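Local coordinates for protein soluble lytic murein transglycosylase (Pseudomonas aeruginosa, PDB 5OHU) that probably cleaves the glycan strands of peptidoglycan as a lytic transglycosylase, turning over cell-wall material by both exolytic and endolytic reactions, at residues A[340-352]-A[364-378]. Numbering follows the deposited sequence.
Sequences TSRWRYWQARSLQ and LYQKLAGERDFYGFL
Tyr375 OH is gripped by several groups: Arg342 NE donates to it over 3.0 Å, with the oxygen in the guanidinium plane, while Glu600 and Gln612 of the C-terminal part of the chain also bond to it. The tyrosine ring is fixed too, since Arg342 CA stands 3.5 Å from the Tyr375 ring centroid, almost on the ring normal, and Phe374 backs the opposite face. With CG anti to the backbone N (chi1 172°), Arg342 runs from the face its own CA covers out to the hydroxyl, its guanidinium perpendicular to the ring.

Next to this, Asp373 N-caps helix 374-383: OD1 accepts from Gly376 N, and Ser341 OG donates to the syn lone pair of Asp373 OD2 at 2.7 Å. Arg344 NH2 forms a salt bridge to Glu371 OE1 at 3.1 Å, reaching it from above the carboxylate plane, and Leu368 CD1 lies over one guanidinium face. Segment 341-352 runs antiparallel to 364-368 (155°) as a helical hairpin, and 374-378 turns back roughly parallel to it (23°), consistent with the alpha-superhelical architecture of the Slt70-like family.

Tyr345 acts as a knob, seated among Tyr365, Leu368, Tyr375 and Leu378. Leu378 CD1 lies over one ring face, 3.9 Å from the Tyr345 ring centroid, and Arg349 CB over the other; Tyr345 OH is hydrogen-bonded to Asp596 and Arg382. Farther along, Ala348 CB sits 3.8 Å from the Tyr365 centroid, over the face, and Tyr365 OH donates to Gln352 OE1 at a short 2.5 Å, an oxygen that also receives a weak bond from Arg349 NH1.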
loop_
_atom_site.group_PDB
_atom_site.type_symbol
_atom_site.label_atom_id
_atom_site.label_comp_id
_atom_site.label_asym_id
_atom_site.label_seq_id
_atom_site.Cartn_x
_atom_site.Cartn_y
_atom_site.Cartn_z
ATOM N N THR A 340 14.968 -8.999 -10.396
ATOM C CA THR A 340 13.540 -9.276 -10.423
ATOM C C THR A 340 13.152 -10.130 -11.622
ATOM O O THR A 340 13.768 -10.078 -12.694
ATOM C CB THR A 340 12.751 -7.983 -10.469
ATOM O OG1 THR A 340 12.976 -7.362 -11.742
ATOM C CG2 THR A 340 13.214 -7.062 -9.327
ATOM N N SER A 341 12.089 -10.905 -11.437
ATOM C CA SER A 341 11.553 -11.677 -12.548
ATOM C C SER A 341 11.094 -10.771 -13.682
ATOM O O SER A 341 11.179 -11.158 -14.847
ATOM C CB SER A 341 10.398 -12.544 -12.062
ATOM O OG SER A 341 9.479 -11.751 -11.329
ATOM N N ARG A 342 10.622 -9.563 -13.358
ATOM C CA ARG A 342 10.207 -8.599 -14.372
ATOM C C ARG A 342 11.331 -8.300 -15.364
ATOM O O ARG A 342 11.166 -8.453 -16.584
ATOM C CB ARG A 342 9.730 -7.309 -13.698
ATOM C CG ARG A 342 9.459 -6.199 -14.702
ATOM C CD ARG A 342 9.066 -4.920 -14.024
ATOM N NE ARG A 342 7.823 -5.085 -13.279
ATOM C CZ ARG A 342 7.680 -4.701 -12.016
ATOM N NH1 ARG A 342 8.713 -4.149 -11.383
ATOM N NH2 ARG A 342 6.523 -4.874 -11.401
ATOM N N TRP A 343 12.479 -7.860 -14.873
ATOM C CA TRP A 343 13.490 -7.436 -15.833
ATOM C C TRP A 343 14.310 -8.593 -16.367
ATOM O O TRP A 343 14.894 -8.461 -17.451
ATOM C CB TRP A 343 14.376 -6.338 -15.232
ATOM C CG TRP A 343 13.515 -5.169 -14.940
ATOM C CD1 TRP A 343 13.194 -4.639 -13.704
ATOM C CD2 TRP A 343 12.744 -4.446 -15.897
ATOM N NE1 TRP A 343 12.295 -3.615 -13.859
ATOM C CE2 TRP A 343 12.007 -3.473 -15.193
ATOM C CE3 TRP A 343 12.624 -4.512 -17.291
ATOM C CZ2 TRP A 343 11.162 -2.575 -15.836
ATOM C CZ3 TRP A 343 11.780 -3.632 -17.921
ATOM C CH2 TRP A 343 11.057 -2.674 -17.196
ATOM N N ARG A 344 14.331 -9.734 -15.675
ATOM C CA ARG A 344 14.844 -10.940 -16.321
ATOM C C ARG A 344 13.953 -11.317 -17.493
ATOM O O ARG A 344 14.442 -11.671 -18.576
ATOM C CB ARG A 344 14.945 -12.096 -15.320
ATOM C CG ARG A 344 16.124 -11.981 -14.350
ATOM C CD ARG A 344 16.283 -13.227 -13.493
ATOM N NE ARG A 344 15.385 -13.140 -12.347
ATOM C CZ ARG A 344 14.773 -14.168 -11.764
ATOM N NH1 ARG A 344 14.968 -15.401 -12.215
ATOM N NH2 ARG A 344 13.977 -13.946 -10.722
ATOM N N TYR A 345 12.634 -11.209 -17.313
ATOM C CA TYR A 345 11.750 -11.487 -18.434
ATOM C C TYR A 345 11.986 -10.505 -19.570
ATOM O O TYR A 345 12.121 -10.911 -20.728
ATOM C CB TYR A 345 10.273 -11.459 -18.016
ATOM C CG TYR A 345 9.387 -11.588 -19.238
ATOM C CD1 TYR A 345 9.220 -12.836 -19.867
ATOM C CD2 TYR A 345 8.761 -10.466 -19.794
ATOM C CE1 TYR A 345 8.451 -12.973 -21.007
ATOM C CE2 TYR A 345 7.977 -10.584 -20.931
ATOM C CZ TYR A 345 7.826 -11.844 -21.531
ATOM O OH TYR A 345 7.049 -11.967 -22.662
ATOM N N TRP A 346 12.006 -9.202 -19.271
ATOM C CA TRP A 346 12.079 -8.245 -20.369
ATOM C C TRP A 346 13.451 -8.234 -21.035
ATOM O O TRP A 346 13.536 -7.947 -22.234
ATOM C CB TRP A 346 11.648 -6.857 -19.892
ATOM C CG TRP A 346 10.127 -6.782 -19.832
ATOM C CD1 TRP A 346 9.349 -6.689 -18.716
ATOM C CD2 TRP A 346 9.219 -6.875 -20.946
ATOM N NE1 TRP A 346 8.012 -6.684 -19.060
ATOM C CE2 TRP A 346 7.905 -6.808 -20.423
ATOM C CE3 TRP A 346 9.387 -7.011 -22.329
ATOM C CZ2 TRP A 346 6.765 -6.868 -21.243
ATOM C CZ3 TRP A 346 8.251 -7.064 -23.153
ATOM C CH2 TRP A 346 6.964 -6.988 -22.607
ATOM N N GLN A 347 14.513 -8.619 -20.327
ATOM C CA GLN A 347 15.791 -8.780 -21.010
ATOM C C GLN A 347 15.709 -9.863 -22.086
ATOM O O GLN A 347 16.111 -9.645 -23.237
ATOM C CB GLN A 347 16.902 -9.101 -20.015
ATOM C CG GLN A 347 18.200 -9.437 -20.732
ATOM C CD GLN A 347 19.388 -9.484 -19.786
ATOM O OE1 GLN A 347 19.948 -10.540 -19.546
ATOM N NE2 GLN A 347 19.760 -8.333 -19.235
ATOM N N ALA A 348 15.190 -11.040 -21.722
ATOM C CA ALA A 348 15.009 -12.110 -22.700
ATOM C C ALA A 348 14.062 -11.687 -23.820
ATOM O O ALA A 348 14.343 -11.922 -25.000
ATOM C CB ALA A 348 14.480 -13.367 -22.003
ATOM N N ARG A 349 12.950 -11.028 -23.473
ATOM C CA ARG A 349 11.914 -10.744 -24.467
ATOM C C ARG A 349 12.320 -9.611 -25.406
ATOM O O ARG A 349 12.061 -9.682 -26.619
ATOM C CB ARG A 349 10.574 -10.432 -23.773
ATOM C CG ARG A 349 9.440 -9.976 -24.735
ATOM C CD ARG A 349 8.965 -11.192 -25.548
ATOM N NE ARG A 349 7.950 -10.844 -26.544
ATOM C CZ ARG A 349 7.679 -11.539 -27.652
ATOM N NH1 ARG A 349 8.356 -12.634 -27.947
ATOM N NH2 ARG A 349 6.733 -11.122 -28.475
ATOM N N SER A 350 12.979 -8.570 -24.887
ATOM C CA SER A 350 13.454 -7.526 -25.790
ATOM C C SER A 350 14.543 -8.055 -26.714
ATOM O O SER A 350 14.599 -7.667 -27.886
ATOM C CB SER A 350 13.938 -6.297 -25.009
ATOM O OG SER A 350 15.041 -6.602 -24.168
ATOM N N LEU A 351 15.405 -8.953 -26.220
ATOM C CA LEU A 351 16.399 -9.577 -27.095
ATOM C C LEU A 351 15.717 -10.373 -28.212
ATOM O O LEU A 351 16.068 -10.250 -29.391
ATOM C CB LEU A 351 17.346 -10.473 -26.277
ATOM C CG LEU A 351 18.515 -11.112 -27.060
ATOM C CD1 LEU A 351 19.338 -10.055 -27.829
ATOM C CD2 LEU A 351 19.450 -11.965 -26.166
ATOM N N GLN A 352 14.718 -11.178 -27.857
ATOM C CA GLN A 352 14.000 -11.961 -28.855
ATOM C C GLN A 352 13.325 -11.063 -29.891
ATOM O O GLN A 352 13.310 -11.378 -31.089
ATOM C CB GLN A 352 12.987 -12.862 -28.144
ATOM C CG GLN A 352 12.031 -13.580 -29.059
ATOM C CD GLN A 352 11.053 -14.470 -28.307
ATOM O OE1 GLN A 352 10.569 -14.117 -27.230
ATOM N NE2 GLN A 352 10.739 -15.614 -28.889
ATOM N N LEU A 364 17.903 -17.551 -21.528
ATOM C CA LEU A 364 17.436 -16.500 -20.629
ATOM C C LEU A 364 16.060 -16.843 -20.057
ATOM O O LEU A 364 15.839 -16.752 -18.842
ATOM C CB LEU A 364 17.426 -15.157 -21.363
ATOM C CG LEU A 364 18.813 -14.665 -21.831
ATOM C CD1 LEU A 364 18.692 -13.411 -22.680
ATOM C CD2 LEU A 364 19.780 -14.430 -20.649
ATOM N N TYR A 365 15.134 -17.284 -20.914
ATOM C CA TYR A 365 13.810 -17.671 -20.431
ATOM C C TYR A 365 13.885 -18.840 -19.463
ATOM O O TYR A 365 13.098 -18.914 -18.511
ATOM C CB TYR A 365 12.906 -18.041 -21.604
ATOM C CG TYR A 365 12.353 -16.886 -22.422
ATOM C CD1 TYR A 365 11.759 -15.776 -21.813
ATOM C CD2 TYR A 365 12.444 -16.906 -23.811
ATOM C CE1 TYR A 365 11.260 -14.726 -22.579
ATOM C CE2 TYR A 365 11.937 -15.872 -24.591
ATOM C CZ TYR A 365 11.353 -14.786 -23.968
ATOM O OH TYR A 365 10.869 -13.778 -24.760
ATOM N N GLN A 366 14.825 -19.763 -19.687
ATOM C CA GLN A 366 14.872 -20.973 -18.872
ATOM C C GLN A 366 15.232 -20.661 -17.425
ATOM O O GLN A 366 14.729 -21.313 -16.505
ATOM C CB GLN A 366 15.848 -21.971 -19.483
ATOM C CG GLN A 366 15.282 -22.655 -20.708
ATOM C CD GLN A 366 16.311 -23.477 -21.447
ATOM O OE1 GLN A 366 17.509 -23.180 -21.415
ATOM N NE2 GLN A 366 15.850 -24.520 -22.122
ATOM N N LYS A 367 16.082 -19.661 -17.199
ATOM C CA LYS A 367 16.327 -19.193 -15.841
ATOM C C LYS A 367 15.052 -18.762 -15.138
ATOM O O LYS A 367 15.003 -18.753 -13.906
ATOM C CB LYS A 367 17.291 -18.003 -15.850
ATOM C CG LYS A 367 18.542 -18.202 -16.673
ATOM C CD LYS A 367 19.088 -16.862 -17.157
ATOM C CE LYS A 367 19.525 -15.963 -16.011
ATOM N NZ LYS A 367 20.560 -14.987 -16.460
ATOM N N LEU A 368 14.025 -18.390 -15.894
ATOM C CA LEU A 368 12.838 -17.747 -15.362
ATOM C C LEU A 368 11.681 -18.718 -15.194
ATOM O O LEU A 368 11.014 -18.709 -14.155
ATOM C CB LEU A 368 12.440 -16.588 -16.275
ATOM C CG LEU A 368 11.688 -15.503 -15.543
ATOM C CD1 LEU A 368 12.386 -15.246 -14.228
ATOM C CD2 LEU A 368 11.694 -14.267 -16.392
ATOM N N ALA A 369 11.412 -19.549 -16.201
ATOM C CA ALA A 369 10.621 -20.740 -15.951
ATOM C C ALA A 369 11.197 -21.440 -14.719
ATOM O O ALA A 369 12.414 -21.613 -14.598
ATOM C CB ALA A 369 10.632 -21.651 -17.177
ATOM N N GLY A 370 10.324 -21.764 -13.766
ATOM C CA GLY A 370 10.727 -22.082 -12.414
ATOM C C GLY A 370 10.330 -21.032 -11.393
ATOM O O GLY A 370 10.266 -21.343 -10.196
ATOM N N GLU A 371 10.070 -19.797 -11.828
ATOM C CA GLU A 371 9.514 -18.767 -10.962
ATOM C C GLU A 371 7.994 -18.876 -10.976
ATOM O O GLU A 371 7.388 -19.125 -12.020
ATOM C CB GLU A 371 9.952 -17.376 -11.420
ATOM C CG GLU A 371 9.604 -16.252 -10.452
ATOM C CD GLU A 371 10.757 -15.881 -9.550
ATOM O OE1 GLU A 371 11.920 -16.139 -9.934
ATOM O OE2 GLU A 371 10.501 -15.321 -8.464
ATOM N N ARG A 372 7.377 -18.694 -9.810
ATOM C CA ARG A 372 5.962 -18.998 -9.650
ATOM C C ARG A 372 5.060 -17.774 -9.806
ATOM O O ARG A 372 3.911 -17.807 -9.361
ATOM C CB ARG A 372 5.719 -19.658 -8.293
ATOM C CG ARG A 372 6.670 -20.802 -8.002
ATOM C CD ARG A 372 5.995 -21.903 -7.218
ATOM N NE ARG A 372 4.805 -22.398 -7.905
ATOM C CZ ARG A 372 4.082 -23.437 -7.496
ATOM N NH1 ARG A 372 4.427 -24.100 -6.401
ATOM N NH2 ARG A 372 3.015 -23.812 -8.183
ATOM N N ASP A 373 5.535 -16.704 -10.437
ATOM C CA ASP A 373 4.732 -15.494 -10.551
ATOM C C ASP A 373 4.393 -15.216 -12.017
ATOM O O ASP A 373 4.650 -16.038 -12.903
ATOM C CB ASP A 373 5.437 -14.319 -9.875
ATOM C CG ASP A 373 6.647 -13.822 -10.646
ATOM O OD1 ASP A 373 7.163 -14.541 -11.525
ATOM O OD2 ASP A 373 7.095 -12.703 -10.350
ATOM N N PHE A 374 3.824 -14.033 -12.261
ATOM C CA PHE A 374 3.355 -13.665 -13.596
ATOM C C PHE A 374 4.457 -13.777 -14.642
ATOM O O PHE A 374 4.236 -14.321 -15.728
ATOM C CB PHE A 374 2.764 -12.248 -13.557
ATOM C CG PHE A 374 2.423 -11.676 -14.916
ATOM C CD1 PHE A 374 1.231 -12.055 -15.555
ATOM C CD2 PHE A 374 3.288 -10.799 -15.567
ATOM C CE1 PHE A 374 0.880 -11.559 -16.801
ATOM C CE2 PHE A 374 2.940 -10.276 -16.817
ATOM C CZ PHE A 374 1.733 -10.669 -17.442
ATOM N N TYR A 375 5.656 -13.256 -14.342
ATOM C CA TYR A 375 6.727 -13.280 -15.334
ATOM C C TYR A 375 7.299 -14.685 -15.551
ATOM O O TYR A 375 7.844 -14.961 -16.626
ATOM C CB TYR A 375 7.834 -12.301 -14.923
ATOM C CG TYR A 375 7.363 -10.856 -14.903
ATOM C CD1 TYR A 375 7.170 -10.149 -16.092
ATOM C CD2 TYR A 375 7.082 -10.203 -13.697
ATOM C CE1 TYR A 375 6.705 -8.834 -16.091
ATOM C CE2 TYR A 375 6.629 -8.881 -13.689
ATOM C CZ TYR A 375 6.456 -8.201 -14.886
ATOM O OH TYR A 375 6.008 -6.897 -14.869
ATOM N N GLY A 376 7.208 -15.575 -14.559
ATOM C CA GLY A 376 7.548 -16.968 -14.814
ATOM C C GLY A 376 6.583 -17.630 -15.786
ATOM O O GLY A 376 6.996 -18.385 -16.664
ATOM N N PHE A 377 5.285 -17.349 -15.646
ATOM C CA PHE A 377 4.309 -17.819 -16.626
ATOM C C PHE A 377 4.632 -17.297 -18.024
ATOM O O PHE A 377 4.617 -18.057 -18.997
ATOM C CB PHE A 377 2.896 -17.400 -16.208
ATOM C CG PHE A 377 2.358 -18.162 -15.020
ATOM C CD1 PHE A 377 2.144 -19.537 -15.096
ATOM C CD2 PHE A 377 2.065 -17.509 -13.842
ATOM C CE1 PHE A 377 1.628 -20.240 -13.990
ATOM C CE2 PHE A 377 1.575 -18.180 -12.751
ATOM C CZ PHE A 377 1.350 -19.543 -12.811
ATOM N N LEU A 378 4.933 -15.995 -18.137
ATOM C CA LEU A 378 5.281 -15.427 -19.437
ATOM C C LEU A 378 6.499 -16.118 -20.037
ATOM O O LEU A 378 6.503 -16.453 -21.222
ATOM C CB LEU A 378 5.543 -13.927 -19.316
ATOM C CG LEU A 378 4.392 -12.951 -19.083
ATOM C CD1 LEU A 378 4.812 -11.612 -19.635
ATOM C CD2 LEU A 378 3.064 -13.411 -19.722
#